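Local coordinates for hypothetical protein (Parabacteroides merdae, PDB 4OO3), which is of unknown function but is probably an NAD(P)-dependent oxidoreductase, pairing a Rossmann-fold domain with a putative oxidoreductase C-terminal domain, at residues Asp78-Met83 with Ile105-Glu110; Glu364-Ser367 with Gly372-Leu375; Gln235-Arg240 with Lys293-Thr298. One frame throughout, in Å; residues are numbered along the deposited sequence.

Contact 1 (Asp78-Met83 with Ile105-Glu110); sequences DYLEKM and IKKTLE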
ATOM      1  N   ASP A  78     -13.262  23.910 -12.278  1.00 37.94           N
ATOM      2  CA  ASP A  78     -14.370  22.993 -12.523  1.00 36.58           C
ATOM      3  C   ASP A  78     -13.925  21.657 -13.119  1.00 35.14           C
ATOM      4  O   ASP A  78     -14.689  21.027 -13.859  1.00 34.88           O
ATOM      5  CB  ASP A  78     -15.382  23.661 -13.465  1.00 37.63           C
ATOM      6  CG  ASP A  78     -14.784  24.010 -14.834  1.00 37.58           C
ATOM      7  OD1 ASP A  78     -13.543  23.992 -14.990  1.00 38.30           O
ATOM      8  OD2 ASP A  78     -15.565  24.318 -15.752  1.00 38.83           O
ATOM      9  N   TYR A  79     -12.702  21.225 -12.804  1.00 33.78           N
ATOM     10  CA  TYR A  79     -12.131  20.000 -13.387  1.00 32.78           C
ATOM     11  C   TYR A  79     -13.033  18.767 -13.200  1.00 32.98           C
ATOM     12  O   TYR A  79     -13.249  18.016 -14.156  1.00 32.49           O
ATOM     13  CB  TYR A  79     -10.708  19.725 -12.850  1.00 33.07           C
ATOM     14  CG  TYR A  79     -10.623  19.530 -11.346  1.00 32.82           C
ATOM     15  CD1 TYR A  79     -10.756  18.263 -10.780  1.00 31.83           C
ATOM     16  CD2 TYR A  79     -10.418  20.611 -10.494  1.00 34.52           C
ATOM     17  CE1 TYR A  79     -10.692  18.085  -9.414  1.00 32.71           C
ATOM     18  CE2 TYR A  79     -10.356  20.444  -9.125  1.00 34.71           C
ATOM     19  CZ  TYR A  79     -10.490  19.181  -8.593  1.00 34.04           C
ATOM     20  OH  TYR A  79     -10.430  19.024  -7.239  1.00 35.05           O
ATOM     21  N   LEU A  80     -13.576  18.579 -11.991  1.00 32.64           N
ATOM     22  CA  LEU A  80     -14.415  17.410 -11.692  1.00 33.31           C
ATOM     23  C   LEU A  80     -15.723  17.478 -12.457  1.00 35.14           C
ATOM     24  O   LEU A  80     -16.148  16.506 -13.070  1.00 34.61           O
ATOM     25  CB  LEU A  80     -14.712  17.303 -10.193  1.00 33.79           C
ATOM     26  CG  LEU A  80     -15.545  16.090  -9.760  1.00 33.49           C
ATOM     27  CD1 LEU A  80     -14.781  14.792  -9.963  1.00 33.08           C
ATOM     28  CD2 LEU A  80     -15.976  16.232  -8.314  1.00 33.56           C
ATOM     29  N   GLU A  81     -16.359  18.637 -12.387  1.00 38.21           N
ATOM     30  CA  GLU A  81     -17.579  18.923 -13.126  1.00 41.06           C
ATOM     31  C   GLU A  81     -17.408  18.642 -14.632  1.00 39.79           C
ATOM     32  O   GLU A  81     -18.296  18.043 -15.251  1.00 38.19           O
ATOM     33  CB  GLU A  81     -17.979  20.378 -12.842  1.00 45.56           C
ATOM     34  CG  GLU A  81     -19.179  20.932 -13.583  1.00 50.61           C
ATOM     35  CD  GLU A  81     -19.456  22.377 -13.193  1.00 55.37           C
ATOM     36  OE1 GLU A  81     -19.704  22.626 -11.995  1.00 62.95           O
ATOM     37  OE2 GLU A  81     -19.422  23.262 -14.074  1.00 55.00           O
ATOM     38  N   LYS A  82     -16.266  19.040 -15.203  1.00 38.92           N
ATOM     39  CA  LYS A  82     -15.976  18.808 -16.636  1.00 38.81           C
ATOM     40  C   LYS A  82     -15.763  17.333 -16.960  1.00 35.23           C
ATOM     41  O   LYS A  82     -16.252  16.836 -17.969  1.00 36.01           O
ATOM     42  CB  LYS A  82     -14.749  19.610 -17.108  1.00 41.45           C
ATOM     43  CG  LYS A  82     -15.068  21.014 -17.592  1.00 46.77           C
ATOM     44  CD  LYS A  82     -15.726  21.007 -18.965  1.00 51.72           C
ATOM     45  CE  LYS A  82     -16.344  22.356 -19.302  1.00 59.07           C
ATOM     46  NZ  LYS A  82     -15.312  23.415 -19.505  1.00 64.56           N
HETATM   47  N   MSE A  83     -15.020  16.641 -16.110  1.00 33.95           N
HETATM   48  CA  MSE A  83     -14.777  15.212 -16.290  1.00 34.88           C
HETATM   49  C   MSE A  83     -16.069  14.443 -16.336  1.00 35.59           C
HETATM   50  O   MSE A  83     -16.286  13.617 -17.223  1.00 33.24           O
HETATM   51  CB  MSE A  83     -13.924  14.689 -15.140  1.00 35.45           C
HETATM   52  CG  MSE A  83     -13.361  13.312 -15.460  1.00 37.60           C
HETATM   53 SE   MSE A  83     -14.410  11.953 -14.499  0.75 41.48          SE
HETATM   54  CE  MSE A  83     -13.148  11.929 -13.007  1.00 35.62           C
ATOM     55  N   ILE A 105     -14.121   9.424  -5.918  1.00 29.35           N
ATOM     56  CA  ILE A 105     -14.405   8.031  -6.247  1.00 29.47           C
ATOM     57  C   ILE A 105     -15.902   7.777  -6.374  1.00 29.63           C
ATOM     58  O   ILE A 105     -16.341   7.139  -7.324  1.00 31.17           O
ATOM     59  CB  ILE A 105     -13.771   7.061  -5.220  1.00 28.73           C
ATOM     60  CG1 ILE A 105     -12.246   7.033  -5.404  1.00 29.32           C
ATOM     61  CG2 ILE A 105     -14.335   5.652  -5.378  1.00 28.47           C
ATOM     62  CD1 ILE A 105     -11.486   6.237  -4.359  1.00 30.44           C
ATOM     63  N   LYS A 106     -16.685   8.268  -5.423  1.00 31.46           N
ATOM     64  CA  LYS A 106     -18.129   8.054  -5.455  1.00 34.07           C
ATOM     65  C   LYS A 106     -18.769   8.604  -6.743  1.00 32.37           C
ATOM     66  O   LYS A 106     -19.520   7.905  -7.426  1.00 32.35           O
ATOM     67  CB  LYS A 106     -18.801   8.681  -4.226  1.00 39.05           C
ATOM     68  CG  LYS A 106     -20.199   8.142  -3.978  1.00 42.92           C
ATOM     69  CD  LYS A 106     -21.078   9.137  -3.247  1.00 53.27           C
ATOM     70  CE  LYS A 106     -21.572  10.241  -4.168  1.00 60.08           C
ATOM     71  NZ  LYS A 106     -22.824  10.855  -3.643  1.00 60.83           N
ATOM     72  N   LYS A 107     -18.455   9.851  -7.079  1.00 31.99           N
ATOM     73  CA  LYS A 107     -19.074  10.510  -8.232  1.00 32.79           C
ATOM     74  C   LYS A 107     -18.666   9.862  -9.541  1.00 32.44           C
ATOM     75  O   LYS A 107     -19.444   9.833 -10.499  1.00 32.14           O
ATOM     76  CB  LYS A 107     -18.725  11.992  -8.265  1.00 33.11           C
ATOM     77  CG  LYS A 107     -19.163  12.736  -7.016  1.00 34.60           C
ATOM     78  CD  LYS A 107     -19.413  14.202  -7.301  1.00 35.83           C
ATOM     79  CE  LYS A 107     -20.763  14.387  -7.969  1.00 37.09           C
ATOM     80  NZ  LYS A 107     -20.958  15.794  -8.388  1.00 40.06           N
ATOM     81  N   THR A 108     -17.446   9.335  -9.578  1.00 31.27           N
ATOM     82  CA  THR A 108     -16.951   8.654 -10.762  1.00 29.81           C
ATOM     83  C   THR A 108     -17.691   7.334 -10.986  1.00 30.95           C
ATOM     84  O   THR A 108     -18.063   7.013 -12.109  1.00 33.95           O
ATOM     85  CB  THR A 108     -15.438   8.412 -10.659  1.00 27.06           C
ATOM     86  OG1 THR A 108     -14.770   9.669 -10.496  1.00 26.15           O
ATOM     87  CG2 THR A 108     -14.923   7.746 -11.900  1.00 26.90           C
ATOM     88  N   LEU A 109     -17.901   6.574  -9.918  1.00 31.43           N
ATOM     89  CA  LEU A 109     -18.608   5.295 -10.016  1.00 31.65           C
ATOM     90  C   LEU A 109     -20.075   5.486 -10.414  1.00 31.53           C
ATOM     91  O   LEU A 109     -20.586   4.740 -11.247  1.00 31.52           O
ATOM     92  CB  LEU A 109     -18.507   4.523  -8.699  1.00 31.90           C
ATOM     93  CG  LEU A 109     -17.104   4.050  -8.316  1.00 29.93           C
ATOM     94  CD1 LEU A 109     -17.056   3.702  -6.836  1.00 29.78           C
ATOM     95  CD2 LEU A 109     -16.666   2.864  -9.164  1.00 28.04           C
ATOM     96  N   GLU A 110     -20.738   6.483  -9.827  1.00 32.96           N
ATOM     97  CA  GLU A 110     -22.089   6.885 -10.253  1.00 34.84           C
ATOM     98  C   GLU A 110     -22.179   7.122 -11.757  1.00 36.52           C
ATOM     99  O   GLU A 110     -23.215   6.863 -12.367  1.00 37.00           O
ATOM    100  CB  GLU A 110     -22.506   8.180  -9.574  1.00 37.48           C
ATOM    101  CG  GLU A 110     -22.871   8.043  -8.112  1.00 39.45           C
ATOM    102  CD  GLU A 110     -23.358   9.354  -7.524  1.00 43.22           C
ATOM    103  OE1 GLU A 110     -22.798  10.428  -7.869  1.00 44.37           O
ATOM    104  OE2 GLU A 110     -24.304   9.307  -6.715  1.00 45.67           O
TER

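Contact 2 (Glu364-Ser367 with Gly372-Leu375); sequences EKVS and GVAL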
ATOM      1  N   GLU A 364      11.325 -28.686  -0.738  1.00 50.65           N
ATOM      2  CA  GLU A 364      11.185 -29.237  -2.084  1.00 53.24           C
ATOM      3  C   GLU A 364       9.955 -28.634  -2.776  1.00 52.36           C
ATOM      4  O   GLU A 364      10.040 -28.150  -3.905  1.00 52.13           O
ATOM      5  CB  GLU A 364      11.084 -30.761  -2.029  1.00 55.88           C
ATOM      6  CG  GLU A 364      12.370 -31.436  -1.573  1.00 59.61           C
ATOM      7  CD  GLU A 364      12.226 -32.934  -1.374  1.00 62.15           C
ATOM      8  OE1 GLU A 364      11.137 -33.487  -1.645  1.00 61.22           O
ATOM      9  OE2 GLU A 364      13.216 -33.561  -0.939  1.00 64.84           O
ATOM     10  N   LYS A 365       8.825 -28.652  -2.077  1.00 53.69           N
ATOM     11  CA  LYS A 365       7.583 -28.051  -2.568  1.00 57.02           C
ATOM     12  C   LYS A 365       7.754 -26.543  -2.838  1.00 55.47           C
ATOM     13  O   LYS A 365       7.304 -26.041  -3.866  1.00 54.30           O
ATOM     14  CB  LYS A 365       6.433 -28.358  -1.578  1.00 66.95           C
ATOM     15  CG  LYS A 365       5.401 -27.259  -1.311  1.00 77.80           C
ATOM     16  CD  LYS A 365       4.424 -27.047  -2.464  1.00 82.99           C
ATOM     17  CE  LYS A 365       3.099 -26.467  -1.981  1.00 84.93           C
ATOM     18  NZ  LYS A 365       3.271 -25.328  -1.033  1.00 86.76           N
ATOM     19  N   VAL A 366       8.433 -25.843  -1.929  1.00 52.92           N
ATOM     20  CA  VAL A 366       8.646 -24.390  -2.036  1.00 48.47           C
ATOM     21  C   VAL A 366       9.576 -24.017  -3.199  1.00 46.23           C
ATOM     22  O   VAL A 366       9.367 -23.007  -3.862  1.00 45.62           O
ATOM     23  CB  VAL A 366       9.208 -23.813  -0.712  1.00 46.51           C
ATOM     24  CG1 VAL A 366       9.521 -22.329  -0.842  1.00 45.38           C
ATOM     25  CG2 VAL A 366       8.220 -24.047   0.425  1.00 47.83           C
ATOM     26  N   SER A 367      10.601 -24.832  -3.426  1.00 50.26           N
ATOM     27  CA  SER A 367      11.535 -24.646  -4.542  1.00 53.45           C
ATOM     28  C   SER A 367      10.849 -24.798  -5.889  1.00 51.63           C
ATOM     29  O   SER A 367      11.225 -24.140  -6.854  1.00 49.18           O
ATOM     30  CB  SER A 367      12.677 -25.664  -4.460  1.00 56.91           C
ATOM     31  OG  SER A 367      13.360 -25.557  -3.229  1.00 57.61           O
ATOM     32  N   GLY A 372      15.317 -21.811  -7.133  1.00 43.87           N
ATOM     33  CA  GLY A 372      16.496 -21.175  -6.548  1.00 45.84           C
ATOM     34  C   GLY A 372      16.396 -20.953  -5.047  1.00 46.09           C
ATOM     35  O   GLY A 372      17.414 -20.847  -4.366  1.00 49.50           O
ATOM     36  N   VAL A 373      15.176 -20.884  -4.523  1.00 44.62           N
ATOM     37  CA  VAL A 373      14.964 -20.578  -3.116  1.00 44.20           C
ATOM     38  C   VAL A 373      15.333 -21.787  -2.255  1.00 44.76           C
ATOM     39  O   VAL A 373      14.761 -22.870  -2.412  1.00 44.24           O
ATOM     40  CB  VAL A 373      13.505 -20.130  -2.849  1.00 43.40           C
ATOM     41  CG1 VAL A 373      13.261 -19.911  -1.363  1.00 42.30           C
ATOM     42  CG2 VAL A 373      13.195 -18.854  -3.622  1.00 43.95           C
ATOM     43  N   ALA A 374      16.299 -21.587  -1.359  1.00 43.77           N
ATOM     44  CA  ALA A 374      16.783 -22.633  -0.461  1.00 45.62           C
ATOM     45  C   ALA A 374      16.881 -22.109   0.972  1.00 46.82           C
ATOM     46  O   ALA A 374      16.600 -20.935   1.234  1.00 47.49           O
ATOM     47  CB  ALA A 374      18.137 -23.136  -0.930  1.00 46.96           C
ATOM     48  N   LEU A 375      17.277 -22.984   1.893  1.00 48.89           N
ATOM     49  CA  LEU A 375      17.418 -22.627   3.305  1.00 49.78           C
ATOM     50  C   LEU A 375      18.867 -22.710   3.763  1.00 53.29           C
ATOM     51  O   LEU A 375      19.609 -23.585   3.336  1.00 53.37           O
ATOM     52  CB  LEU A 375      16.573 -23.544   4.183  1.00 48.87           C
ATOM     53  CG  LEU A 375      15.068 -23.304   4.229  1.00 48.75           C
ATOM     54  CD1 LEU A 375      14.440 -24.277   5.214  1.00 50.75           C
ATOM     55  CD2 LEU A 375      14.734 -21.873   4.618  1.00 49.50           C
TER

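Contact 3 (Gln235-Arg240 with Lys293-Thr298); sequences QIIDYR and KIKGVT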
ATOM      1  N   GLN A 235      -9.340 -16.007   2.640  1.00 40.29           N
ATOM      2  CA  GLN A 235     -10.494 -16.049   3.539  1.00 38.90           C
ATOM      3  C   GLN A 235     -11.206 -14.700   3.512  1.00 37.67           C
ATOM      4  O   GLN A 235     -10.563 -13.650   3.604  1.00 32.38           O
ATOM      5  CB  GLN A 235     -10.062 -16.366   4.970  1.00 38.32           C
ATOM      6  CG  GLN A 235      -9.365 -17.708   5.125  1.00 41.15           C
ATOM      7  CD  GLN A 235      -8.863 -17.930   6.534  1.00 42.14           C
ATOM      8  OE1 GLN A 235      -9.542 -17.600   7.503  1.00 46.64           O
ATOM      9  NE2 GLN A 235      -7.663 -18.483   6.658  1.00 43.52           N
ATOM     10  N   ILE A 236     -12.533 -14.744   3.390  1.00 37.70           N
ATOM     11  CA  ILE A 236     -13.365 -13.547   3.397  1.00 37.14           C
ATOM     12  C   ILE A 236     -13.466 -13.039   4.824  1.00 37.72           C
ATOM     13  O   ILE A 236     -13.919 -13.763   5.698  1.00 41.83           O
ATOM     14  CB  ILE A 236     -14.777 -13.847   2.852  1.00 40.00           C
ATOM     15  CG1 ILE A 236     -14.683 -14.291   1.386  1.00 41.25           C
ATOM     16  CG2 ILE A 236     -15.687 -12.632   3.000  1.00 39.34           C
ATOM     17  CD1 ILE A 236     -16.006 -14.593   0.726  1.00 44.18           C
ATOM     18  N   ILE A 237     -13.027 -11.807   5.066  1.00 37.31           N
ATOM     19  CA  ILE A 237     -13.106 -11.212   6.402  1.00 36.44           C
ATOM     20  C   ILE A 237     -14.381 -10.374   6.488  1.00 39.88           C
ATOM     21  O   ILE A 237     -14.572  -9.451   5.690  1.00 41.51           O
ATOM     22  CB  ILE A 237     -11.888 -10.310   6.711  1.00 36.64           C
ATOM     23  CG1 ILE A 237     -10.553 -11.026   6.420  1.00 35.40           C
ATOM     24  CG2 ILE A 237     -11.932  -9.816   8.155  1.00 35.73           C
ATOM     25  CD1 ILE A 237     -10.277 -12.249   7.269  1.00 35.40           C
ATOM     26  N   ASP A 238     -15.256 -10.709   7.438  1.00 39.53           N
ATOM     27  CA  ASP A 238     -16.460  -9.931   7.702  1.00 40.54           C
ATOM     28  C   ASP A 238     -16.126  -8.939   8.809  1.00 41.70           C
ATOM     29  O   ASP A 238     -15.986  -9.322   9.968  1.00 43.67           O
ATOM     30  CB  ASP A 238     -17.616 -10.846   8.125  1.00 45.49           C
ATOM     31  CG  ASP A 238     -18.923 -10.086   8.369  1.00 47.19           C
ATOM     32  OD1 ASP A 238     -18.937  -8.835   8.306  1.00 45.73           O
ATOM     33  OD2 ASP A 238     -19.944 -10.749   8.638  1.00 49.87           O
ATOM     34  N   TYR A 239     -16.008  -7.663   8.458  1.00 41.14           N
ATOM     35  CA  TYR A 239     -15.514  -6.673   9.411  1.00 41.58           C
ATOM     36  C   TYR A 239     -16.498  -6.436  10.556  1.00 43.53           C
ATOM     37  O   TYR A 239     -16.100  -6.012  11.640  1.00 44.40           O
ATOM     38  CB  TYR A 239     -15.114  -5.364   8.704  1.00 40.93           C
ATOM     39  CG  TYR A 239     -16.243  -4.444   8.304  1.00 41.90           C
ATOM     40  CD1 TYR A 239     -16.831  -3.601   9.235  1.00 46.20           C
ATOM     41  CD2 TYR A 239     -16.709  -4.400   6.992  1.00 42.46           C
ATOM     42  CE1 TYR A 239     -17.865  -2.758   8.884  1.00 46.26           C
ATOM     43  CE2 TYR A 239     -17.737  -3.553   6.629  1.00 42.60           C
ATOM     44  CZ  TYR A 239     -18.308  -2.739   7.585  1.00 44.96           C
ATOM     45  OH  TYR A 239     -19.327  -1.896   7.264  1.00 48.88           O
ATOM     46  N   ARG A 240     -17.772  -6.734  10.323  1.00 45.55           N
ATOM     47  CA  ARG A 240     -18.788  -6.645  11.373  1.00 48.45           C
ATOM     48  C   ARG A 240     -18.606  -7.699  12.474  1.00 47.78           C
ATOM     49  O   ARG A 240     -19.018  -7.481  13.615  1.00 52.27           O
ATOM     50  CB  ARG A 240     -20.189  -6.752  10.766  1.00 50.09           C
ATOM     51  CG  ARG A 240     -20.520  -5.610   9.819  1.00 53.95           C
ATOM     52  CD  ARG A 240     -21.976  -5.633   9.396  1.00 58.00           C
ATOM     53  NE  ARG A 240     -22.280  -4.610   8.393  1.00 59.58           N
ATOM     54  CZ  ARG A 240     -21.997  -4.703   7.093  1.00 63.00           C
ATOM     55  NH1 ARG A 240     -21.381  -5.775   6.601  1.00 67.01           N
ATOM     56  NH2 ARG A 240     -22.331  -3.711   6.272  1.00 61.43           N
ATOM     57  N   LYS A 293      -7.769  -7.576  17.085  1.00 32.91           N
ATOM     58  CA  LYS A 293      -7.997  -8.997  16.880  1.00 34.28           C
ATOM     59  C   LYS A 293      -8.687  -9.198  15.543  1.00 35.01           C
ATOM     60  O   LYS A 293      -9.650  -8.498  15.220  1.00 35.26           O
ATOM     61  CB  LYS A 293      -8.823  -9.586  18.020  1.00 36.23           C
ATOM     62  CG  LYS A 293      -8.004  -9.777  19.281  1.00 37.50           C
ATOM     63  CD  LYS A 293      -8.815 -10.328  20.436  1.00 40.04           C
ATOM     64  CE  LYS A 293      -7.886 -10.806  21.542  1.00 43.29           C
ATOM     65  NZ  LYS A 293      -8.573 -10.916  22.854  1.00 49.16           N
ATOM     66  N   ILE A 294      -8.158 -10.134  14.761  1.00 34.28           N
ATOM     67  CA  ILE A 294      -8.755 -10.535  13.499  1.00 32.43           C
ATOM     68  C   ILE A 294      -9.022 -12.037  13.583  1.00 34.46           C
ATOM     69  O   ILE A 294      -8.089 -12.840  13.626  1.00 33.55           O
ATOM     70  CB  ILE A 294      -7.872 -10.162  12.280  1.00 31.13           C
ATOM     71  CG1 ILE A 294      -8.345 -10.920  11.034  1.00 31.95           C
ATOM     72  CG2 ILE A 294      -6.404 -10.460  12.537  1.00 31.16           C
ATOM     73  CD1 ILE A 294      -7.850 -10.335   9.733  1.00 32.18           C
ATOM     74  N   LYS A 295     -10.307 -12.395  13.632  1.00 36.53           N
ATOM     75  CA  LYS A 295     -10.745 -13.775  13.832  1.00 38.37           C
ATOM     76  C   LYS A 295     -10.027 -14.424  15.008  1.00 38.75           C
ATOM     77  O   LYS A 295      -9.515 -15.539  14.896  1.00 39.34           O
ATOM     78  CB  LYS A 295     -10.549 -14.606  12.559  1.00 37.95           C
ATOM     79  CG  LYS A 295     -11.117 -13.933  11.323  1.00 41.30           C
ATOM     80  CD  LYS A 295     -11.844 -14.889  10.400  1.00 45.87           C
ATOM     81  CE  LYS A 295     -10.890 -15.762   9.614  1.00 47.05           C
ATOM     82  NZ  LYS A 295     -11.475 -17.114   9.405  1.00 49.79           N
ATOM     83  N   GLY A 296      -9.982 -13.709  16.128  1.00 38.68           N
ATOM     84  CA  GLY A 296      -9.415 -14.238  17.371  1.00 39.44           C
ATOM     85  C   GLY A 296      -7.913 -14.061  17.506  1.00 39.40           C
ATOM     86  O   GLY A 296      -7.372 -14.267  18.588  1.00 40.26           O
ATOM     87  N   VAL A 297      -7.242 -13.673  16.418  1.00 37.06           N
ATOM     88  CA  VAL A 297      -5.784 -13.533  16.395  1.00 34.81           C
ATOM     89  C   VAL A 297      -5.402 -12.083  16.652  1.00 33.63           C
ATOM     90  O   VAL A 297      -5.842 -11.197  15.929  1.00 34.84           O
ATOM     91  CB  VAL A 297      -5.200 -13.965  15.029  1.00 33.32           C
ATOM     92  CG1 VAL A 297      -3.682 -13.826  15.024  1.00 32.07           C
ATOM     93  CG2 VAL A 297      -5.610 -15.390  14.705  1.00 34.01           C
ATOM     94  N   THR A 298      -4.584 -11.841  17.672  1.00 34.35           N
ATOM     95  CA  THR A 298      -4.128 -10.492  17.973  1.00 35.66           C
ATOM     96  C   THR A 298      -2.992 -10.090  17.023  1.00 35.57           C
ATOM     97  O   THR A 298      -1.949 -10.745  16.970  1.00 33.42           O
ATOM     98  CB  THR A 298      -3.648 -10.356  19.429  1.00 37.49           C
ATOM     99  OG1 THR A 298      -4.719 -10.677  20.327  1.00 38.14           O
ATOM    100  CG2 THR A 298      -3.183  -8.938  19.706  1.00 38.29           C
TER
HETATM  101  O   HOH W   1     -13.547 -15.261   7.875  1.00 44.10           O

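Contact 1 (Asp78-Met83 with Ile105-Glu110)
Leu80 lays its CD2 methyl against the aliphatic part of Lys107, with Leu80 CD2 and Lys107 CD 4.1 Å apart and the two side chains crossing at about a right angle. Leucine CG stands anti to the backbone N (chi1 -178°), which carries the branched end into the gap between the helices. The lysine contributes methylene surface here: its chain bends at chi3 (79°), and beyond CD it runs on past the leucine, keeping the ammonium group out of the apolar contact. One helical turn further along, Met83, present as selenomethionine, reaches Thr108. Its chain is bent at chi2 and chi3, and the terminal methyl meets the hydroxyl, Met83 CE to Thr108 OG1 being 3.7 Å. This is van der Waals contact; the hydroxyl has its hydrogen bond within its own helix, to the carbonyl of Tyr104. No hydrogen bond or salt bridge links the two segments, and only 134 Å² is buried between them. The backbones stay well apart, with the CA atoms of Leu80 and Lys107 separated by 9.0 Å, so side-chain ends alone bridge the gap. A polar link lies just beyond, where the hydroxyls of Tyr79 and Tyr104 are hydrogen-bonded. Asp78 sits at the N-cap position of helix 79-86 without a capping bond; its OD1 is hydrogen-bonded to the hydroxyl of Tyr74. Helices 79-86 and 98-110 lie side by side on one face of the parallel Rossmann sheet: Leu80 and Met83 also rest on Leu17, and Met83 on Ile15, of strand 14-17, while Thr108 touches Val115 of strand 114-117 and Ile105 and Leu109 pack on Cys134 of helix 125-140.

Contact 2 (Glu364-Ser367 with Gly372-Leu375)
This is a short-range helix-to-strand contact, largely buried, at the place where helix 352-369 gives way to strand 374-379 at the edge of the mixed sheet. Val366 and Val373 supply its apolar part. In both, CG1 stands anti to the backbone N (chi1 176°), and these methyls face each other at the loose distance of 4.5 Å between Val366 CG1 and Val373 CG1. The polar part belongs to Ser367, whose OG lies 3.1 Å from the carbonyl O of Val373. That hydroxyl has a single proton and a stronger partner in the carbonyl of Met363, one turn back in the helix, so the link to Val373 is a possible bond and not a settled one. Gly372, in the turn two residues ahead of the strand, has positive phi (88°), a conformation that would press a side chain against the preceding carbonyl. Val373 is further covered by Met363, Val385, Pro388 and Tyr391, and Leu375 leans on Leu359 and Met363. Ala374 pairs through its backbone with Glu386 of strand 382-386. The chain turns back after the helix and the next strand packs along it, roughly antiparallel, consistent with the open-faced, helix-backed sheet of C-terminal domains in this oxidoreductase superfamily.

Contact 3 (Gln235-Arg240 with Lys293-Thr298)
Among the polar contacts, Lys295 gives a hydrogen bond from NZ to Gln235 OE1 at 2.8 Å, with a C=O...N angle of 168°, so the ammonium meets the amide oxygen nearly head-on. Gln235 is extended beyond CG, whereas the lysine bends at chi2, chi3 and chi4 to bring NZ round to it. A water fills out the link: it donates to Ile236 O (2.7 Å) and weakly accepts from Lys295 NZ. From outside, the side chain of Asn422 in helix 419-439 bonds to Ile237 N and Gln235 O of the 235-240 segment. Apolar contact is made by two isoleucines crossing at about a right angle, Ile237 CD1 to Ile294 CD1 being 4.0 Å, with Lys295 CE flanking the same methyl of Ile237. Within the segments, Asp238 caps helix 239-242: its OD1 accepts from Arg240 N, which approaches from above the carboxylate plane. Paired backbone bonds between Ile294 and Val297 close a type I' turn, with Lys295 and Gly296 at its corners, both at positive phi. Such a turn is characteristic of a tight two-residue beta hairpin, here joining strands 282-294 and 297-306 and docking its tip on the loop ahead of helix 239-242.

Overall arrangement
From the N terminus, contact 1 comes first, closing a 21-residue excursion through strand 91-94 and pairing two helices of the Rossmann domain. Contact 3 opens later, at 235-240, and closes at 293-298 after the chain has laid down strands 243-255 and 282-294. Contact 2 follows, bridging just four residues. The three run in series, with no nesting or crossing. Contacts 2 and 3 both reach the nine-stranded mixed sheet, contact 2 at its edge strand 374-379 and contact 3 at a hairpin toward the other edge; their centres are about 31 Å apart. Contacts 1 and 2 lie on opposite sides of the chain's centre, their centres about 49 Å apart.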